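DUF574 domain-containing protein (Thermobifida fusca, PDB 2QE6) binds S-adenosylmethionine in a Rossmann-like domain and is probably a methyltransferase, though its methyl-accepting substrate is not established. Local coordinates at residues Q80-G85 / A159-V164; R106-D111 / R150-F155; A131-D136 / H146-R151. The protein carries 1 engineered substitution. All coordinates share one frame; numbering follows the deposited sequence.

Interaction 1 of 3, residues Q80-G85 / A159-V164; sequences QFLDLG and AAIMLV. With SAM (S-adenosylmethionine), chain F.
Leu84 holds CG beside its backbone N (chi1 -61°), which puts CD1 3.5 Å from Ile161 CG2 as the two chains cross obliquely; Asp83 turns CG anti to its backbone N (chi1 -174°), which lays the carboxylate against CE of selenomethionine Met162. Strands 80-84 and 160-163 are the central parallel neighbours of the Rossmann-like methyltransferase sheet, where the first strand ends in a glycine turn beside the cofactor. Four backbone bonds zip them together, the first two nearly straight and the last two more bent, starting with Ala160 N to Gln80 O at 2.9 Å and ending with Leu84 N to Met162 O at 3.0 Å. Asp83 shares its face of the sheet with Phe81, whose CD2 rests 3.6 Å from Ala160 CB, and with Met162, bent at chi3; helix 54-75 packs over this side. Asp83 OD2 is held by Thr94, while OD1 accepts a hydrogen bond from a water that also donates to Leu84 O and accepts from Val164 N, tying the two strand ends together. Just beyond, the cofactor's amino N donates to both Gly85 O, at 2.7 Å, and Val164 O, at 2.6 Å.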
loop_
_atom_site.group_PDB
_atom_site.type_symbol
_atom_site.label_atom_id
_atom_site.label_comp_id
_atom_site.label_asym_id
_atom_site.label_seq_id
_atom_site.Cartn_x
_atom_site.Cartn_y
_atom_site.Cartn_z
ATOM N N GLN A 80 -8.147 14.281 0.145
ATOM C CA GLN A 80 -9.006 13.106 0.015
ATOM C C GLN A 80 -8.138 11.950 -0.400
ATOM O O GLN A 80 -7.511 12.047 -1.438
ATOM C CB GLN A 80 -10.048 13.269 -1.115
ATOM C CG GLN A 80 -10.800 14.578 -1.129
ATOM C CD GLN A 80 -12.005 14.586 -2.053
ATOM O OE1 GLN A 80 -13.149 14.544 -1.593
ATOM N NE2 GLN A 80 -11.768 14.693 -3.352
ATOM N N PHE A 81 -8.077 10.893 0.413
ATOM C CA PHE A 81 -7.248 9.706 0.105
ATOM C C PHE A 81 -8.100 8.448 0.188
ATOM O O PHE A 81 -8.936 8.297 1.102
ATOM C CB PHE A 81 -6.055 9.566 1.082
ATOM C CG PHE A 81 -5.133 10.743 1.097
ATOM C CD1 PHE A 81 -5.501 11.928 1.690
ATOM C CD2 PHE A 81 -3.923 10.689 0.459
ATOM C CE1 PHE A 81 -4.652 13.024 1.682
ATOM C CE2 PHE A 81 -3.073 11.803 0.439
ATOM C CZ PHE A 81 -3.434 12.952 1.060
ATOM N N LEU A 82 -7.876 7.549 -0.769
ATOM C CA LEU A 82 -8.426 6.204 -0.751
ATOM C C LEU A 82 -7.258 5.227 -0.701
ATOM O O LEU A 82 -6.467 5.127 -1.634
ATOM C CB LEU A 82 -9.291 5.960 -1.990
ATOM C CG LEU A 82 -9.970 4.595 -2.104
ATOM C CD1 LEU A 82 -10.808 4.277 -0.857
ATOM C CD2 LEU A 82 -10.825 4.548 -3.389
ATOM N N ASP A 83 -7.121 4.556 0.428
ATOM C CA ASP A 83 -5.943 3.763 0.714
ATOM C C ASP A 83 -6.339 2.295 0.593
ATOM O O ASP A 83 -6.924 1.692 1.519
ATOM C CB ASP A 83 -5.424 4.126 2.100
ATOM C CG ASP A 83 -4.076 3.456 2.468
ATOM O OD1 ASP A 83 -3.507 2.666 1.664
ATOM O OD2 ASP A 83 -3.604 3.717 3.623
ATOM N N LEU A 84 -6.016 1.732 -0.585
ATOM C CA LEU A 84 -6.436 0.396 -0.963
ATOM C C LEU A 84 -5.411 -0.662 -0.541
ATOM O O LEU A 84 -4.240 -0.602 -0.947
ATOM C CB LEU A 84 -6.586 0.327 -2.474
ATOM C CG LEU A 84 -7.636 1.299 -3.054
ATOM C CD1 LEU A 84 -7.525 1.293 -4.581
ATOM C CD2 LEU A 84 -9.067 0.978 -2.592
ATOM N N GLY A 85 -5.869 -1.656 0.213
ATOM C CA GLY A 85 -4.969 -2.644 0.780
ATOM C C GLY A 85 -4.197 -1.963 1.886
ATOM O O GLY A 85 -2.987 -2.009 1.905
ATOM N N ALA A 159 -8.238 13.856 -5.729
ATOM C CA ALA A 159 -7.995 12.891 -4.671
ATOM C C ALA A 159 -6.720 12.128 -4.963
ATOM O O ALA A 159 -6.192 12.217 -6.058
ATOM C CB ALA A 159 -9.167 11.930 -4.561
ATOM N N ALA A 160 -6.266 11.349 -3.981
ATOM C CA ALA A 160 -5.160 10.416 -4.149
ATOM C C ALA A 160 -5.684 9.001 -3.926
ATOM O O ALA A 160 -6.256 8.714 -2.882
ATOM C CB ALA A 160 -4.054 10.717 -3.163
ATOM N N ILE A 161 -5.481 8.110 -4.897
ATOM C CA ILE A 161 -5.704 6.671 -4.672
ATOM C C ILE A 161 -4.358 5.956 -4.502
ATOM O O ILE A 161 -3.404 6.228 -5.231
ATOM C CB ILE A 161 -6.491 6.028 -5.827
ATOM C CG1 ILE A 161 -7.911 6.607 -5.902
ATOM C CG2 ILE A 161 -6.548 4.526 -5.644
ATOM C CD1 ILE A 161 -8.758 6.078 -7.064
HETATM N N MSE A 162 -4.265 5.097 -3.497
HETATM C CA MSE A 162 -2.995 4.471 -3.119
HETATM C C MSE A 162 -3.133 2.982 -3.265
HETATM O O MSE A 162 -4.130 2.406 -2.851
HETATM C CB MSE A 162 -2.660 4.792 -1.670
HETATM C CG MSE A 162 -2.469 6.259 -1.395
HETATM SE SE MSE A 162 -2.458 6.671 0.499
HETATM C CE MSE A 162 -1.048 5.532 1.235
ATOM N N LEU A 163 -2.181 2.370 -3.966
ATOM C CA LEU A 163 -2.012 0.937 -3.972
ATOM C C LEU A 163 -0.577 0.647 -3.497
ATOM O O LEU A 163 0.210 -0.027 -4.163
ATOM C CB LEU A 163 -2.279 0.355 -5.364
ATOM C CG LEU A 163 -3.762 0.360 -5.782
ATOM C CD1 LEU A 163 -4.022 1.367 -6.809
ATOM C CD2 LEU A 163 -4.170 -1.016 -6.287
ATOM N N VAL A 164 -0.250 1.217 -2.347
ATOM C CA VAL A 164 1.049 1.107 -1.737
ATOM C C VAL A 164 1.151 -0.328 -1.148
ATOM O O VAL A 164 0.240 -0.782 -0.459
ATOM C CB VAL A 164 1.259 2.255 -0.673
ATOM C CG1 VAL A 164 2.579 2.069 0.113
ATOM C CG2 VAL A 164 1.268 3.630 -1.372
HETATM N N SAM F . -0.547 -0.764 2.046
HETATM C CA SAM F . 0.221 -1.188 3.282
HETATM C C SAM F . 1.668 -0.771 3.139
HETATM O O SAM F . 2.350 -0.552 4.134
HETATM O OXT SAM F . 2.181 -0.678 2.016
HETATM C CB SAM F . 0.228 -2.697 3.595
HETATM C CG SAM F . 0.915 -3.598 2.557
HETATM S SD SAM F . 0.744 -5.394 2.827
HETATM C CE SAM F . -0.233 -5.272 4.345
HETATM C "C5'" SAM F . -0.615 -5.634 1.664
HETATM C "C4'" SAM F . -2.070 -5.385 2.083
HETATM O "O4'" SAM F . -2.911 -5.425 0.925
HETATM C "C3'" SAM F . -2.639 -6.443 3.042
HETATM O "O3'" SAM F . -3.220 -5.842 4.185
HETATM C "C2'" SAM F . -3.659 -7.243 2.247
HETATM O "O2'" SAM F . -4.691 -7.853 3.031
HETATM C "C1'" SAM F . -4.092 -6.174 1.248
HETATM N N9 SAM F . -4.652 -6.797 0.048
HETATM C C8 SAM F . -4.036 -7.633 -0.881
HETATM N N7 SAM F . -4.946 -7.959 -1.837
HETATM C C5 SAM F . -6.120 -7.323 -1.527
HETATM C C6 SAM F . -7.362 -7.290 -2.179
HETATM N N6 SAM F . -7.542 -8.013 -3.318
HETATM N N1 SAM F . -8.365 -6.528 -1.604
HETATM C C2 SAM F . -8.167 -5.798 -0.413
HETATM N N3 SAM F . -6.937 -5.841 0.236
HETATM C C4 SAM F . -5.940 -6.589 -0.340
HETATM O O HOH W 1 -2.448 1.477 -0.436
#

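Interaction 2 of 3, residues R106-D111 / R150-F155. With SAM (S-adenosylmethionine), chain F.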
loop_
_atom_site.group_PDB
_atom_site.type_symbol
_atom_site.label_atom_id
_atom_site.label_comp_id
_atom_site.label_asym_id
_atom_site.label_seq_id
_atom_site.Cartn_x
_atom_site.Cartn_y
_atom_site.Cartn_z
ATOM N N ARG A 106 -8.989 13.779 4.551
ATOM C CA ARG A 106 -9.948 12.690 4.759
ATOM C C ARG A 106 -9.407 11.424 4.133
ATOM O O ARG A 106 -8.918 11.471 2.991
ATOM C CB ARG A 106 -11.304 13.044 4.156
ATOM C CG ARG A 106 -11.965 14.244 4.860
ATOM C CD ARG A 106 -13.411 14.427 4.437
ATOM N NE ARG A 106 -13.500 14.520 2.979
ATOM C CZ ARG A 106 -13.260 15.618 2.254
ATOM N NH1 ARG A 106 -12.904 16.767 2.823
ATOM N NH2 ARG A 106 -13.368 15.554 0.930
ATOM N N VAL A 107 -9.424 10.330 4.897
ATOM C CA VAL A 107 -8.829 9.069 4.435
ATOM C C VAL A 107 -9.830 7.945 4.648
ATOM O O VAL A 107 -10.462 7.844 5.726
ATOM C CB VAL A 107 -7.480 8.727 5.176
ATOM C CG1 VAL A 107 -6.883 7.434 4.648
ATOM C CG2 VAL A 107 -6.460 9.874 4.996
ATOM N N VAL A 108 -9.985 7.122 3.617
ATOM C CA VAL A 108 -10.818 5.942 3.666
ATOM C C VAL A 108 -9.900 4.761 3.413
ATOM O O VAL A 108 -9.281 4.684 2.368
ATOM C CB VAL A 108 -11.941 5.986 2.611
ATOM C CG1 VAL A 108 -12.695 4.622 2.572
ATOM C CG2 VAL A 108 -12.903 7.187 2.877
ATOM N N TYR A 109 -9.789 3.874 4.404
ATOM C CA TYR A 109 -8.963 2.695 4.281
ATOM C C TYR A 109 -9.794 1.481 3.858
ATOM O O TYR A 109 -10.908 1.297 4.310
ATOM C CB TYR A 109 -8.303 2.344 5.607
ATOM C CG TYR A 109 -7.337 3.326 6.241
ATOM C CD1 TYR A 109 -6.019 3.434 5.825
ATOM C CD2 TYR A 109 -7.721 4.080 7.337
ATOM C CE1 TYR A 109 -5.092 4.309 6.483
ATOM C CE2 TYR A 109 -6.823 4.926 7.991
ATOM C CZ TYR A 109 -5.509 5.036 7.562
ATOM O OH TYR A 109 -4.669 5.897 8.281
ATOM N N VAL A 110 -9.219 0.620 3.030
ATOM C CA VAL A 110 -9.905 -0.578 2.552
ATOM C C VAL A 110 -8.925 -1.739 2.659
ATOM O O VAL A 110 -7.780 -1.610 2.229
ATOM C CB VAL A 110 -10.349 -0.410 1.073
ATOM C CG1 VAL A 110 -11.096 -1.655 0.563
ATOM C CG2 VAL A 110 -11.221 0.869 0.953
ATOM N N ASP A 111 -9.356 -2.834 3.284
ATOM C CA ASP A 111 -8.562 -4.040 3.335
ATOM C C ASP A 111 -9.465 -5.258 3.324
ATOM O O ASP A 111 -10.574 -5.205 3.756
ATOM C CB ASP A 111 -7.605 -4.070 4.538
ATOM C CG ASP A 111 -6.363 -4.954 4.280
ATOM O OD1 ASP A 111 -6.451 -6.187 4.375
ATOM O OD2 ASP A 111 -5.280 -4.420 4.000
ATOM N N ARG A 150 -18.572 7.168 -0.672
ATOM C CA ARG A 150 -19.457 8.217 -1.188
ATOM C C ARG A 150 -19.660 9.368 -0.213
ATOM O O ARG A 150 -19.750 10.519 -0.633
ATOM C CB ARG A 150 -20.788 7.632 -1.686
ATOM C CG ARG A 150 -20.561 6.758 -2.941
ATOM C CD ARG A 150 -21.584 6.982 -4.045
ATOM N NE ARG A 150 -22.816 6.250 -3.754
ATOM C CZ ARG A 150 -23.498 5.488 -4.613
ATOM N NH1 ARG A 150 -23.112 5.334 -5.875
ATOM N NH2 ARG A 150 -24.602 4.876 -4.198
ATOM N N ARG A 151 -19.665 9.076 1.083
ATOM C CA ARG A 151 -19.796 10.137 2.074
ATOM C C ARG A 151 -18.477 10.849 2.410
ATOM O O ARG A 151 -18.508 11.917 3.009
ATOM C CB ARG A 151 -20.454 9.613 3.350
ATOM C CG ARG A 151 -19.516 8.925 4.312
ATOM C CD ARG A 151 -20.269 8.171 5.429
ATOM N NE ARG A 151 -19.307 7.447 6.273
ATOM C CZ ARG A 151 -18.561 8.000 7.239
ATOM N NH1 ARG A 151 -18.674 9.299 7.536
ATOM N NH2 ARG A 151 -17.707 7.241 7.931
HETATM N N MSE A 152 -17.334 10.277 2.028
HETATM C CA MSE A 152 -16.014 10.836 2.387
HETATM C C MSE A 152 -15.253 11.477 1.239
HETATM O O MSE A 152 -14.529 12.437 1.446
HETATM C CB MSE A 152 -15.112 9.731 2.944
HETATM C CG MSE A 152 -15.569 9.203 4.281
HETATM SE SE MSE A 152 -15.007 10.376 5.688
HETATM C CE MSE A 152 -14.534 8.877 6.812
ATOM N N ILE A 153 -15.389 10.918 0.043
ATOM C CA ILE A 153 -14.624 11.377 -1.105
ATOM C C ILE A 153 -15.538 11.885 -2.211
ATOM O O ILE A 153 -16.442 11.193 -2.658
ATOM C CB ILE A 153 -13.727 10.240 -1.648
ATOM C CG1 ILE A 153 -12.830 9.704 -0.512
ATOM C CG2 ILE A 153 -12.924 10.715 -2.838
ATOM C CD1 ILE A 153 -11.952 8.566 -0.890
ATOM N N ASP A 154 -15.294 13.117 -2.632
ATOM C CA ASP A 154 -15.958 13.719 -3.785
ATOM C C ASP A 154 -14.999 13.577 -4.955
ATOM O O ASP A 154 -13.980 14.261 -5.004
ATOM C CB ASP A 154 -16.235 15.188 -3.494
ATOM C CG ASP A 154 -16.838 15.922 -4.663
ATOM O OD1 ASP A 154 -17.194 15.294 -5.682
ATOM O OD2 ASP A 154 -16.936 17.148 -4.558
ATOM N N PHE A 155 -15.291 12.647 -5.864
ATOM C CA PHE A 155 -14.382 12.359 -6.957
ATOM C C PHE A 155 -14.434 13.428 -8.064
ATOM O O PHE A 155 -13.650 13.367 -9.007
ATOM C CB PHE A 155 -14.614 10.960 -7.531
ATOM C CG PHE A 155 -14.038 9.856 -6.693
ATOM C CD1 PHE A 155 -12.660 9.672 -6.613
ATOM C CD2 PHE A 155 -14.870 8.997 -5.989
ATOM C CE1 PHE A 155 -12.132 8.656 -5.848
ATOM C CE2 PHE A 155 -14.339 7.977 -5.220
ATOM C CZ PHE A 155 -12.983 7.804 -5.151
HETATM N N SAM F . -0.547 -0.764 2.046
HETATM C CA SAM F . 0.221 -1.188 3.282
HETATM C C SAM F . 1.668 -0.771 3.139
HETATM O O SAM F . 2.350 -0.552 4.134
HETATM O OXT SAM F . 2.181 -0.678 2.016
HETATM C CB SAM F . 0.228 -2.697 3.595
HETATM C CG SAM F . 0.915 -3.598 2.557
HETATM S SD SAM F . 0.744 -5.394 2.827
HETATM C CE SAM F . -0.233 -5.272 4.345
HETATM C "C5'" SAM F . -0.615 -5.634 1.664
HETATM C "C4'" SAM F . -2.070 -5.385 2.083
HETATM O "O4'" SAM F . -2.911 -5.425 0.925
HETATM C "C3'" SAM F . -2.639 -6.443 3.042
HETATM O "O3'" SAM F . -3.220 -5.842 4.185
HETATM C "C2'" SAM F . -3.659 -7.243 2.247
HETATM O "O2'" SAM F . -4.691 -7.853 3.031
HETATM C "C1'" SAM F . -4.092 -6.174 1.248
HETATM N N9 SAM F . -4.652 -6.797 0.048
HETATM C C8 SAM F . -4.036 -7.633 -0.881
HETATM N N7 SAM F . -4.946 -7.959 -1.837
HETATM C C5 SAM F . -6.120 -7.323 -1.527
HETATM C C6 SAM F . -7.362 -7.290 -2.179
HETATM N N6 SAM F . -7.542 -8.013 -3.318
HETATM N N1 SAM F . -8.365 -6.528 -1.604
HETATM C C2 SAM F . -8.167 -5.798 -0.413
HETATM N N3 SAM F . -6.937 -5.841 0.236
HETATM C C4 SAM F . -5.940 -6.589 -0.340
#
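Arg106, at the start of strand 106-111, reaches across to segment 150-155 and donates a hydrogen bond from NE to the backbone carbonyl of Met152. The bond is short and straight, 2.8 Å from NE to Met152 O with 167° at the hydrogen, and the oxygen lies in the guanidinium plane while the donor lies in the carbonyl plane. A bend at chi3 (-54°) turns the guanidinium so that this edge meets the oxygen. NH2 adds a weak second bond to the same atom, Arg106 NH2 to Met152 O being 3.4 Å, and makes another weak one to Gln80 OE1. That amide oxygen also accepts from Asp154 N, so Gln80 links the arginine to the chain that leaves the helix.

Beside this polar bond the contact is apolar. Val108 CG2 presses on the selenomethionine Met152, 3.4 Å from its CB, which is tighter than usual for two carbons, and the side chains cross obliquely. Ile153 brings CD1 up to the same methyl, at 4.1 Å. Within this pair of segments Val108 CG2 carries the apolar contact; on neighbouring strands of the Rossmann-like sheet Met152 also touches Ala131, and Ile153 touches Leu82.

At the far end of the strand Asp111 does quite different work. Its OD1 accepts from SAM O2' at 2.8 Å and its OD2 from SAM O3' at 2.5 Å, the ribose-binding acidic residue expected at the end of the second strand in this methyltransferase class. Asp113 N also donates to OD1, and Gly87 N to OD2. Each carboxylate oxygen therefore has a ribose and a backbone donor, an environment that would favour the charged form, while at the other end the guanidinium's positive charge probably strengthens its grip on the Met152 carbonyl.

Interaction 3 of 3, residues A131-D136 / H146-R151; sequences AVFTAD and HPDVRR. With SAM (S-adenosylmethionine), chain F.
Strand 131-134 and the helix at 147-151 run roughly antiparallel, their short axes 9.0 Å apart at an angle of 150°, as the chain turns back over the outermost parallel strand of the Rossmann-like sheet. Phe133 carries the contact. Its CG sits in the crowded position between the backbone N and the carbonyl carbon (chi1 69°), and the side chain extends toward His146 as His146 extends toward it. Their rings overlap face to face, centroids 3.5 Å apart and planes only 12° from parallel, with His146 CD2 over one face of Phe133, 3.3 Å from CE2; Pro147 CD lies against the opposite face of the imidazole. His146 is also the N-cap of the helix: ND1 accepts from Asp148 N at 3.1 Å, close to the ring plane, which fixes the imidazole's rotation and implies that ND1 carries no proton here. Val149 CG2 comes to the edge of the Phe133 ring, 3.9 Å from CE1, and Val108 and Val110 of the next strand also touch the phenylalanine. Further back, Ala131 CB nestles against Asp148 and Arg151, which form a salt bridge with each other, Arg151 NE to Asp148 OD1 at 3.2 Å through the anti lone pair. Where the strand gives way to loop the segment arrives at the cofactor: Asp136 OD2 forms a salt bridge with Arg138, and Asp136 OD1 accepts from adenine N6 of SAM at 2.8 Å.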
loop_
_atom_site.group_PDB
_atom_site.type_symbol
_atom_site.label_atom_id
_atom_site.label_comp_id
_atom_site.label_asym_id
_atom_site.label_seq_id
_atom_site.Cartn_x
_atom_site.Cartn_y
_atom_site.Cartn_z
ATOM N N ALA A 131 -12.213 6.708 7.840
ATOM C CA ALA A 131 -13.130 5.573 7.844
ATOM C C ALA A 131 -12.360 4.349 7.355
ATOM O O ALA A 131 -11.319 4.503 6.721
ATOM C CB ALA A 131 -14.325 5.852 6.928
ATOM N N VAL A 132 -12.845 3.160 7.711
ATOM C CA VAL A 132 -12.227 1.895 7.326
ATOM C C VAL A 132 -13.307 0.893 6.934
ATOM O O VAL A 132 -14.357 0.862 7.530
ATOM C CB VAL A 132 -11.318 1.315 8.457
ATOM C CG1 VAL A 132 -12.093 1.019 9.714
ATOM C CG2 VAL A 132 -10.545 0.057 7.961
ATOM N N PHE A 133 -13.064 0.085 5.914
ATOM C CA PHE A 133 -13.968 -1.021 5.650
ATOM C C PHE A 133 -13.296 -2.186 4.947
ATOM O O PHE A 133 -12.195 -2.062 4.380
ATOM C CB PHE A 133 -15.253 -0.549 4.932
ATOM C CG PHE A 133 -15.058 -0.071 3.511
ATOM C CD1 PHE A 133 -14.747 1.261 3.238
ATOM C CD2 PHE A 133 -15.264 -0.941 2.438
ATOM C CE1 PHE A 133 -14.608 1.708 1.908
ATOM C CE2 PHE A 133 -15.147 -0.505 1.116
ATOM C CZ PHE A 133 -14.811 0.822 0.853
ATOM N N THR A 134 -13.957 -3.343 5.023
ATOM C CA THR A 134 -13.444 -4.577 4.416
ATOM C C THR A 134 -13.995 -4.689 2.988
ATOM O O THR A 134 -15.170 -4.510 2.755
ATOM C CB THR A 134 -13.830 -5.795 5.282
ATOM O OG1 THR A 134 -13.398 -5.564 6.629
ATOM C CG2 THR A 134 -13.205 -7.081 4.764
ATOM N N ALA A 135 -13.119 -4.929 2.018
ATOM C CA ALA A 135 -13.582 -5.140 0.679
ATOM C C ALA A 135 -12.417 -5.678 -0.125
ATOM O O ALA A 135 -11.257 -5.616 0.300
ATOM C CB ALA A 135 -14.114 -3.851 0.068
ATOM N N ASP A 136 -12.736 -6.191 -1.297
ATOM C CA ASP A 136 -11.723 -6.668 -2.228
ATOM C C ASP A 136 -11.463 -5.636 -3.319
ATOM O O ASP A 136 -12.321 -5.349 -4.153
ATOM C CB ASP A 136 -12.215 -7.960 -2.844
ATOM C CG ASP A 136 -11.199 -8.617 -3.713
ATOM O OD1 ASP A 136 -10.246 -7.973 -4.149
ATOM O OD2 ASP A 136 -11.360 -9.819 -3.941
ATOM N N HIS A 146 -19.197 2.403 -2.280
ATOM C CA HIS A 146 -19.414 2.121 -0.863
ATOM C C HIS A 146 -19.821 3.415 -0.117
ATOM O O HIS A 146 -19.292 4.496 -0.426
ATOM C CB HIS A 146 -18.121 1.495 -0.280
ATOM C CG HIS A 146 -18.308 0.855 1.058
ATOM N ND1 HIS A 146 -18.408 1.585 2.222
ATOM C CD2 HIS A 146 -18.455 -0.444 1.411
ATOM C CE1 HIS A 146 -18.600 0.762 3.238
ATOM N NE2 HIS A 146 -18.622 -0.477 2.773
ATOM N N PRO A 147 -20.796 3.326 0.828
ATOM C CA PRO A 147 -21.220 4.506 1.587
ATOM C C PRO A 147 -20.095 5.285 2.272
ATOM O O PRO A 147 -20.204 6.503 2.408
ATOM C CB PRO A 147 -22.197 3.943 2.642
ATOM C CG PRO A 147 -22.156 2.470 2.519
ATOM C CD PRO A 147 -21.577 2.129 1.197
ATOM N N ASP A 148 -19.034 4.603 2.698
ATOM C CA ASP A 148 -17.908 5.282 3.348
ATOM C C ASP A 148 -17.174 6.092 2.307
ATOM O O ASP A 148 -16.814 7.240 2.583
ATOM C CB ASP A 148 -16.954 4.320 4.070
ATOM C CG ASP A 148 -17.539 3.752 5.375
ATOM O OD1 ASP A 148 -18.406 4.389 6.015
ATOM O OD2 ASP A 148 -17.109 2.657 5.778
ATOM N N VAL A 149 -16.995 5.518 1.106
ATOM C CA VAL A 149 -16.413 6.252 -0.019
ATOM C C VAL A 149 -17.281 7.421 -0.450
ATOM O O VAL A 149 -16.784 8.554 -0.540
ATOM C CB VAL A 149 -16.077 5.323 -1.207
ATOM C CG1 VAL A 149 -15.680 6.116 -2.430
ATOM C CG2 VAL A 149 -14.953 4.431 -0.800
ATOM N N ARG A 150 -18.572 7.168 -0.672
ATOM C CA ARG A 150 -19.457 8.217 -1.188
ATOM C C ARG A 150 -19.660 9.368 -0.213
ATOM O O ARG A 150 -19.750 10.519 -0.633
ATOM C CB ARG A 150 -20.788 7.632 -1.686
ATOM C CG ARG A 150 -20.561 6.758 -2.941
ATOM C CD ARG A 150 -21.584 6.982 -4.045
ATOM N NE ARG A 150 -22.816 6.250 -3.754
ATOM C CZ ARG A 150 -23.498 5.488 -4.613
ATOM N NH1 ARG A 150 -23.112 5.334 -5.875
ATOM N NH2 ARG A 150 -24.602 4.876 -4.198
ATOM N N ARG A 151 -19.665 9.076 1.083
ATOM C CA ARG A 151 -19.796 10.137 2.074
ATOM C C ARG A 151 -18.477 10.849 2.410
ATOM O O ARG A 151 -18.508 11.917 3.009
ATOM C CB ARG A 151 -20.454 9.613 3.350
ATOM C CG ARG A 151 -19.516 8.925 4.312
ATOM C CD ARG A 151 -20.269 8.171 5.429
ATOM N NE ARG A 151 -19.307 7.447 6.273
ATOM C CZ ARG A 151 -18.561 8.000 7.239
ATOM N NH1 ARG A 151 -18.674 9.299 7.536
ATOM N NH2 ARG A 151 -17.707 7.241 7.931
HETATM N N SAM F . -0.547 -0.764 2.046
HETATM C CA SAM F . 0.221 -1.188 3.282
HETATM C C SAM F . 1.668 -0.771 3.139
HETATM O O SAM F . 2.350 -0.552 4.134
HETATM O OXT SAM F . 2.181 -0.678 2.016
HETATM C CB SAM F . 0.228 -2.697 3.595
HETATM C CG SAM F . 0.915 -3.598 2.557
HETATM S SD SAM F . 0.744 -5.394 2.827
HETATM C CE SAM F . -0.233 -5.272 4.345
HETATM C "C5'" SAM F . -0.615 -5.634 1.664
HETATM C "C4'" SAM F . -2.070 -5.385 2.083
HETATM O "O4'" SAM F . -2.911 -5.425 0.925
HETATM C "C3'" SAM F . -2.639 -6.443 3.042
HETATM O "O3'" SAM F . -3.220 -5.842 4.185
HETATM C "C2'" SAM F . -3.659 -7.243 2.247
HETATM O "O2'" SAM F . -4.691 -7.853 3.031
HETATM C "C1'" SAM F . -4.092 -6.174 1.248
HETATM N N9 SAM F . -4.652 -6.797 0.048
HETATM C C8 SAM F . -4.036 -7.633 -0.881
HETATM N N7 SAM F . -4.946 -7.959 -1.837
HETATM C C5 SAM F . -6.120 -7.323 -1.527
HETATM C C6 SAM F . -7.362 -7.290 -2.179
HETATM N N6 SAM F . -7.542 -8.013 -3.318
HETATM N N1 SAM F . -8.365 -6.528 -1.604
HETATM C C2 SAM F . -8.167 -5.798 -0.413
HETATM N N3 SAM F . -6.937 -5.841 0.236
HETATM C C4 SAM F . -5.940 -6.589 -0.340
#

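Overall arrangement
All three contacts belong to one Rossmann-like sheet, in which strands 130-134, 106-111, 80-84 and 160-163 lie side by side in that order. Interactions 2 and 3 are closest, with centres about 6 Å apart; they use neighbouring strands and share helix 147-152. The centre of interaction 1 lies about 9 Å from that of interaction 2 and about 12 Å from that of interaction 3, and its segments enclose both others along the chain. Helix 147-152 leads on to strand 160-163, so the chain passes from the sheet's outer edge back to its middle. The strands' C-terminal ends bring all three contacts to SAM: interaction 1 at its amino group, 2 at the ribose, 3 at the adenine.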